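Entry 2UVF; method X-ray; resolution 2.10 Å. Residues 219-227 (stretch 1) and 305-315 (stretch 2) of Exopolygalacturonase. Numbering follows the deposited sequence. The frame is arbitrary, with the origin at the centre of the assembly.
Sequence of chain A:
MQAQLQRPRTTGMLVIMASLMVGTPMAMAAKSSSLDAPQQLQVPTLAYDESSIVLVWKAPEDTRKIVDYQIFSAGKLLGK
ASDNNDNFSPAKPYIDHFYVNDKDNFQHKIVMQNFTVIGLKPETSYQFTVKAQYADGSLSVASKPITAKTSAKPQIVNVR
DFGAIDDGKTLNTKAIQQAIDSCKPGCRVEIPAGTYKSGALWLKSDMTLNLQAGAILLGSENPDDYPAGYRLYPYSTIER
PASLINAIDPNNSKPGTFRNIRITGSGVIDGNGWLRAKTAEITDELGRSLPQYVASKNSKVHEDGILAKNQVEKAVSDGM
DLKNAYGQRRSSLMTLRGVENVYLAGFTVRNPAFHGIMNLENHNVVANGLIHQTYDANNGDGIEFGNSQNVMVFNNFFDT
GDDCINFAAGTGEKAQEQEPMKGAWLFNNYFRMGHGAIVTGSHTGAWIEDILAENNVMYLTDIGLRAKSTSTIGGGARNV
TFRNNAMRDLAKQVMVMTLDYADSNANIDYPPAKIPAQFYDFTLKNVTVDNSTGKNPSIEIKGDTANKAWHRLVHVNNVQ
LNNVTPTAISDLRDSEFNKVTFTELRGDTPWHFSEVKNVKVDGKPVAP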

ATOM      1  N   GLY A 219       4.595 -19.581  -7.331  1.00 35.03           N
ATOM      2  CA  GLY A 219       5.713 -19.899  -6.467  1.00 36.26           C
ATOM      3  C   GLY A 219       5.936 -21.391  -6.374  1.00 36.79           C
ATOM      4  O   GLY A 219       4.977 -22.172  -6.390  1.00 36.97           O
ATOM      5  N   SER A 220       7.206 -21.791  -6.318  1.00 37.74           N
ATOM      6  CA  SER A 220       7.567 -23.167  -5.986  1.00 38.40           C
ATOM      7  C   SER A 220       7.253 -23.355  -4.510  1.00 38.52           C
ATOM      8  O   SER A 220       7.268 -22.400  -3.739  1.00 39.07           O
ATOM      9  N   GLU A 221       6.917 -24.572  -4.117  1.00 38.63           N
ATOM     10  CA  GLU A 221       6.698 -24.857  -2.706  1.00 38.86           C
ATOM     11  C   GLU A 221       7.976 -25.427  -2.039  1.00 38.12           C
ATOM     12  O   GLU A 221       7.976 -25.735  -0.845  1.00 38.05           O
ATOM     13  N   ASN A 222       9.048 -25.543  -2.828  1.00 37.95           N
ATOM     14  CA  ASN A 222      10.347 -26.069  -2.383  1.00 38.06           C
ATOM     15  C   ASN A 222      11.172 -24.959  -1.749  1.00 37.86           C
ATOM     16  O   ASN A 222      11.595 -24.043  -2.446  1.00 37.36           O
ATOM     17  N   PRO A 223      11.417 -25.047  -0.424  1.00 38.19           N
ATOM     18  CA  PRO A 223      12.258 -24.053   0.246  1.00 38.58           C
ATOM     19  C   PRO A 223      13.649 -23.857  -0.388  1.00 39.55           C
ATOM     20  O   PRO A 223      14.317 -22.868  -0.077  1.00 40.16           O
ATOM     21  N   ASP A 224      14.055 -24.770  -1.281  1.00 40.40           N
ATOM     22  CA  ASP A 224      15.393 -24.770  -1.916  1.00 40.40           C
ATOM     23  C   ASP A 224      15.515 -23.815  -3.075  1.00 40.22           C
ATOM     24  O   ASP A 224      16.629 -23.423  -3.455  1.00 39.61           O
ATOM     25  N   ASP A 225      14.366 -23.454  -3.642  1.00 40.57           N
ATOM     26  CA  ASP A 225      14.301 -22.556  -4.789  1.00 40.72           C
ATOM     27  C   ASP A 225      14.282 -21.088  -4.378  1.00 40.22           C
ATOM     28  O   ASP A 225      14.156 -20.205  -5.220  1.00 40.67           O
ATOM     29  N   TYR A 226      14.421 -20.847  -3.077  1.00 39.79           N
ATOM     30  CA  TYR A 226      14.490 -19.505  -2.496  1.00 39.40           C
ATOM     31  C   TYR A 226      15.742 -19.465  -1.611  1.00 39.49           C
ATOM     32  O   TYR A 226      15.669 -19.781  -0.416  1.00 39.09           O
ATOM     33  N   PRO A 227      16.898 -19.083  -2.198  1.00 39.70           N
ATOM     34  CA  PRO A 227      18.132 -19.113  -1.431  1.00 39.98           C
ATOM     35  C   PRO A 227      18.243 -17.837  -0.602  1.00 39.98           C
ATOM     36  O   PRO A 227      17.354 -16.988  -0.688  1.00 40.60           O
ATOM     37  N   GLY A 305      -0.035 -24.357   5.692  1.00 34.16           N
ATOM     38  CA  GLY A 305       0.859 -23.803   4.686  1.00 32.65           C
ATOM     39  C   GLY A 305       1.067 -24.716   3.509  1.00 31.71           C
ATOM     40  O   GLY A 305       0.688 -25.882   3.534  1.00 32.43           O
ATOM     41  N   ILE A 306       1.656 -24.162   2.463  1.00 31.29           N
ATOM     42  CA  ILE A 306       2.178 -24.938   1.356  1.00 31.22           C
ATOM     43  C   ILE A 306       3.667 -24.566   1.303  1.00 32.01           C
ATOM     44  O   ILE A 306       4.474 -25.232   1.945  1.00 32.54           O
ATOM     45  N   LEU A 307       4.032 -23.499   0.588  1.00 32.36           N
ATOM     46  CA  LEU A 307       5.380 -22.946   0.709  1.00 32.31           C
ATOM     47  C   LEU A 307       5.739 -22.560   2.146  1.00 33.10           C
ATOM     48  O   LEU A 307       6.854 -22.797   2.584  1.00 33.54           O
ATOM     49  N   ALA A 308       4.786 -21.994   2.881  1.00 34.00           N
ATOM     50  CA  ALA A 308       5.009 -21.556   4.256  1.00 34.25           C
ATOM     51  C   ALA A 308       5.194 -22.715   5.243  1.00 35.03           C
ATOM     52  O   ALA A 308       5.958 -22.585   6.205  1.00 34.98           O
ATOM     53  N   LYS A 309       4.463 -23.820   5.017  1.00 35.52           N
ATOM     54  CA  LYS A 309       4.637 -25.079   5.765  1.00 36.04           C
ATOM     55  C   LYS A 309       6.081 -25.575   5.636  1.00 35.64           C
ATOM     56  O   LYS A 309       6.754 -25.775   6.652  1.00 36.40           O
ATOM     57  N   ASN A 310       6.541 -25.717   4.388  1.00 34.58           N
ATOM     58  CA  ASN A 310       7.829 -26.286   4.032  1.00 33.78           C
ATOM     59  C   ASN A 310       9.036 -25.480   4.489  1.00 33.73           C
ATOM     60  O   ASN A 310      10.038 -26.047   4.925  1.00 33.06           O
ATOM     61  N   GLN A 311       8.935 -24.155   4.392  1.00 33.42           N
ATOM     62  CA  GLN A 311       9.988 -23.256   4.862  1.00 33.10           C
ATOM     63  C   GLN A 311      10.114 -23.231   6.391  1.00 33.33           C
ATOM     64  O   GLN A 311      11.237 -23.196   6.920  1.00 33.10           O
ATOM     65  N   VAL A 312       8.985 -23.278   7.111  1.00 33.90           N
ATOM     66  CA  VAL A 312       9.031 -23.343   8.588  1.00 34.50           C
ATOM     67  C   VAL A 312       9.589 -24.700   9.076  1.00 35.87           C
ATOM     68  O   VAL A 312      10.453 -24.739   9.949  1.00 35.97           O
ATOM     69  N   GLU A 313       9.125 -25.799   8.488  1.00 37.20           N
ATOM     70  CA  GLU A 313       9.678 -27.122   8.789  1.00 38.69           C
ATOM     71  C   GLU A 313      11.202 -27.229   8.510  1.00 38.58           C
ATOM     72  O   GLU A 313      11.940 -27.782   9.308  1.00 37.97           O
ATOM     73  N   LYS A 314      11.659 -26.664   7.395  1.00 39.45           N
ATOM     74  CA  LYS A 314      13.080 -26.648   7.068  1.00 40.25           C
ATOM     75  C   LYS A 314      13.909 -25.812   8.057  1.00 40.36           C
ATOM     76  O   LYS A 314      14.971 -26.245   8.503  1.00 40.23           O
ATOM     77  N   ALA A 315      13.413 -24.623   8.400  1.00 40.87           N
ATOM     78  CA  ALA A 315      14.071 -23.728   9.352  1.00 40.68           C
ATOM     79  C   ALA A 315      14.243 -24.360  10.742  1.00 41.09           C
ATOM     80  O   ALA A 315      15.292 -24.190  11.375  1.00 41.75           O
TER

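A single direct hydrogen bond ties the two stretches together, and it runs from a side chain to a backbone oxygen: Asn310 ND2 donates to Glu221 O at 2.8 Å, nearly straight at 165°, while the other direct contacts are van der Waals approaches, several of them between carbon atoms and backbone oxygens. Stretch 1 is an irregular, turning segment laid against the first turns of the helix 307-315, with Ile306 at the N-cap position; the backbones come nearest at Glu221 and Leu307, whose CA atoms are 4.1 Å apart. Asn310 points toward stretch 1 with chi1 m (-65°), which carries its amide to the Glu221 carbonyl.

Leu307 starts sideways, but its t,p rotamer brings the end of the side chain nearer to stretch 1. Its CD1 lies 3.3 Å from Ser220 O, 3.6 Å from Glu221 O and 3.4 Å from Tyr226 CE2, so one methyl meets two carbonyls and an aromatic ring. Tyr226 points toward the helix (chi1 m, chi2 -93°), and its ring receives Leu307 CD1 and Gln311 NE2 obliquely, the latter 3.8 Å from Tyr226 CD2. The ring is also tethered within its own stretch, as Tyr226 OH donates to Ser220 O at 2.6 Å. The Ser220 side chain (chi1 t) points away from the helix and instead braces the turn: its OG accepts from Asn222 N at 3.0 Å and donates weakly to Asp225 OD2 at 3.4 Å. Asn222, also pointing away, accepts at OD1 from Asp224 N at 3.1 Å.

Pro223 points toward the helix in a C-gamma exo pucker and packs along it. Its CG reaches Asn310 O at 3.3 Å and Asn310 CB at 3.6 Å; Pro223 CB lies 3.8 Å from Gln311 CG and 3.7 Å from Lys314 CD. Gln311 (m,t, chi3 -45°) leaves its backbone sideways, yet its end comes nearer, and water 1 bridges the stretches here through two weak bonds, donating to Pro223 O at 3.3 Å and accepting from Gln311 NE2 at 3.2 Å.

Glu221 (chi1 p, chi2 m) sets CB 3.7 Å from Ile306 CG2, while its end leads away and OE1 bonds elsewhere in the structure. Lys314 points toward stretch 1 with a t,t,t,p chain. Its NZ stays 4.5 Å from Asp224 OD1, so these opposite charges lie near each other without forming a salt bridge; the closest approach of that pair is Lys314 CE to Asp224 OD1, 3.9 Å.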

ATOM      1  CB  SER A 220       9.051 -23.416  -6.261  1.00 38.76           C
ATOM      2  OG  SER A 220       9.512 -24.581  -5.600  1.00 40.11           O
ATOM      3  CB  GLU A 221       5.462 -25.756  -2.518  1.00 38.74           C
ATOM      4  CG  GLU A 221       5.635 -27.250  -2.873  1.00 43.16           C
ATOM      5  CD  GLU A 221       5.669 -27.545  -4.384  1.00 46.72           C
ATOM      6  OE1 GLU A 221       6.239 -26.750  -5.170  1.00 48.06           O
ATOM      7  OE2 GLU A 221       5.129 -28.602  -4.785  1.00 48.94           O
ATOM      8  CB  ASN A 222      11.116 -26.662  -3.578  1.00 38.44           C
ATOM      9  CG  ASN A 222      12.390 -27.412  -3.172  1.00 37.70           C
ATOM     10  OD1 ASN A 222      12.740 -27.511  -2.007  1.00 39.06           O
ATOM     11  ND2 ASN A 222      13.070 -27.955  -4.158  1.00 39.63           N
ATOM     12  CB  PRO A 223      12.401 -24.600   1.671  1.00 38.11           C
ATOM     13  CG  PRO A 223      11.285 -25.526   1.860  1.00 37.84           C
ATOM     14  CD  PRO A 223      10.924 -26.080   0.509  1.00 37.71           C
ATOM     15  CB  ASP A 224      15.736 -26.160  -2.443  1.00 40.81           C
ATOM     16  CG  ASP A 224      16.156 -27.116  -1.353  1.00 41.16           C
ATOM     17  OD1 ASP A 224      16.381 -26.686  -0.198  1.00 42.37           O
ATOM     18  OD2 ASP A 224      16.267 -28.319  -1.669  1.00 44.52           O
ATOM     19  CB  ASP A 225      13.086 -22.894  -5.634  1.00 41.54           C
ATOM     20  CG  ASP A 225      13.361 -24.007  -6.620  1.00 44.65           C
ATOM     21  OD1 ASP A 225      14.221 -23.788  -7.523  1.00 47.99           O
ATOM     22  OD2 ASP A 225      12.718 -25.085  -6.495  1.00 48.00           O
ATOM     23  CB  TYR A 226      13.221 -19.175  -1.672  1.00 38.91           C
ATOM     24  CG  TYR A 226      11.894 -19.411  -2.393  1.00 38.67           C
ATOM     25  CD1 TYR A 226      11.266 -18.379  -3.101  1.00 38.91           C
ATOM     26  CD2 TYR A 226      11.262 -20.662  -2.356  1.00 39.25           C
ATOM     27  CE1 TYR A 226      10.048 -18.590  -3.763  1.00 38.72           C
ATOM     28  CE2 TYR A 226      10.048 -20.886  -3.014  1.00 38.18           C
ATOM     29  CZ  TYR A 226       9.444 -19.838  -3.710  1.00 39.36           C
ATOM     30  OH  TYR A 226       8.242 -20.037  -4.358  1.00 38.54           O
ATOM     31  CB  PRO A 227      19.220 -19.207  -2.508  1.00 40.06           C
ATOM     32  CG  PRO A 227      18.606 -18.646  -3.774  1.00 40.57           C
ATOM     33  CD  PRO A 227      17.103 -18.555  -3.563  1.00 40.07           C
ATOM     34  CB  ILE A 306       1.444 -24.663   0.023  1.00 31.25           C
ATOM     35  CG1 ILE A 306      -0.069 -24.909   0.161  1.00 30.24           C
ATOM     36  CG2 ILE A 306       2.035 -25.503  -1.093  1.00 28.90           C
ATOM     37  CD1 ILE A 306      -0.851 -24.714  -1.180  1.00 31.14           C
ATOM     38  CB  LEU A 307       5.594 -21.766  -0.223  1.00 31.97           C
ATOM     39  CG  LEU A 307       6.985 -21.154  -0.116  1.00 31.01           C
ATOM     40  CD1 LEU A 307       8.081 -22.166  -0.516  1.00 30.08           C
ATOM     41  CD2 LEU A 307       7.073 -19.893  -0.924  1.00 29.41           C
ATOM     42  CB  ALA A 308       3.873 -20.664   4.711  1.00 34.04           C
ATOM     43  CB  LYS A 309       3.680 -26.150   5.251  1.00 36.48           C
ATOM     44  CG  LYS A 309       3.829 -27.516   5.899  1.00 38.83           C
ATOM     45  CD  LYS A 309       2.890 -28.507   5.236  1.00 43.15           C
ATOM     46  CE  LYS A 309       2.869 -29.857   5.937  1.00 44.95           C
ATOM     47  NZ  LYS A 309       1.602 -30.620   5.594  1.00 48.08           N
ATOM     48  CB  ASN A 310       7.887 -26.530   2.519  1.00 33.91           C
ATOM     49  CG  ASN A 310       6.877 -27.589   2.047  1.00 34.45           C
ATOM     50  OD1 ASN A 310       6.256 -28.275   2.854  1.00 34.90           O
ATOM     51  ND2 ASN A 310       6.730 -27.727   0.739  1.00 33.11           N
ATOM     52  CB  GLN A 311       9.795 -21.850   4.276  1.00 33.23           C
ATOM     53  CG  GLN A 311      10.102 -21.747   2.784  1.00 31.78           C
ATOM     54  CD  GLN A 311       9.870 -20.347   2.199  1.00 33.01           C
ATOM     55  OE1 GLN A 311       8.852 -19.701   2.471  1.00 34.87           O
ATOM     56  NE2 GLN A 311      10.797 -19.893   1.367  1.00 30.24           N
ATOM     57  CB  VAL A 312       7.668 -22.962   9.269  1.00 34.52           C
ATOM     58  CG1 VAL A 312       7.726 -23.097  10.777  1.00 32.45           C
ATOM     59  CG2 VAL A 312       7.249 -21.543   8.878  1.00 33.23           C
ATOM     60  CB  GLU A 313       8.873 -28.211   8.068  1.00 38.41           C
ATOM     61  CG  GLU A 313       7.390 -28.234   8.535  1.00 40.38           C
ATOM     62  CD  GLU A 313       6.554 -29.356   7.923  1.00 40.50           C
ATOM     63  OE1 GLU A 313       7.019 -29.983   6.938  1.00 43.45           O
ATOM     64  OE2 GLU A 313       5.430 -29.598   8.435  1.00 41.55           O
ATOM     65  CB  LYS A 314      13.303 -26.187   5.625  1.00 40.12           C
ATOM     66  CG  LYS A 314      14.761 -25.907   5.302  1.00 41.60           C
ATOM     67  CD  LYS A 314      15.082 -26.065   3.829  1.00 44.90           C
ATOM     68  CE  LYS A 314      16.579 -26.321   3.644  1.00 48.18           C
ATOM     69  NZ  LYS A 314      16.981 -27.695   4.144  1.00 47.16           N
ATOM     70  CB  ALA A 315      13.300 -22.433   9.463  1.00 40.86           C
TER
HETATM   71  O   HOH W   1      13.573 -21.020   2.575  0.50 15.43           O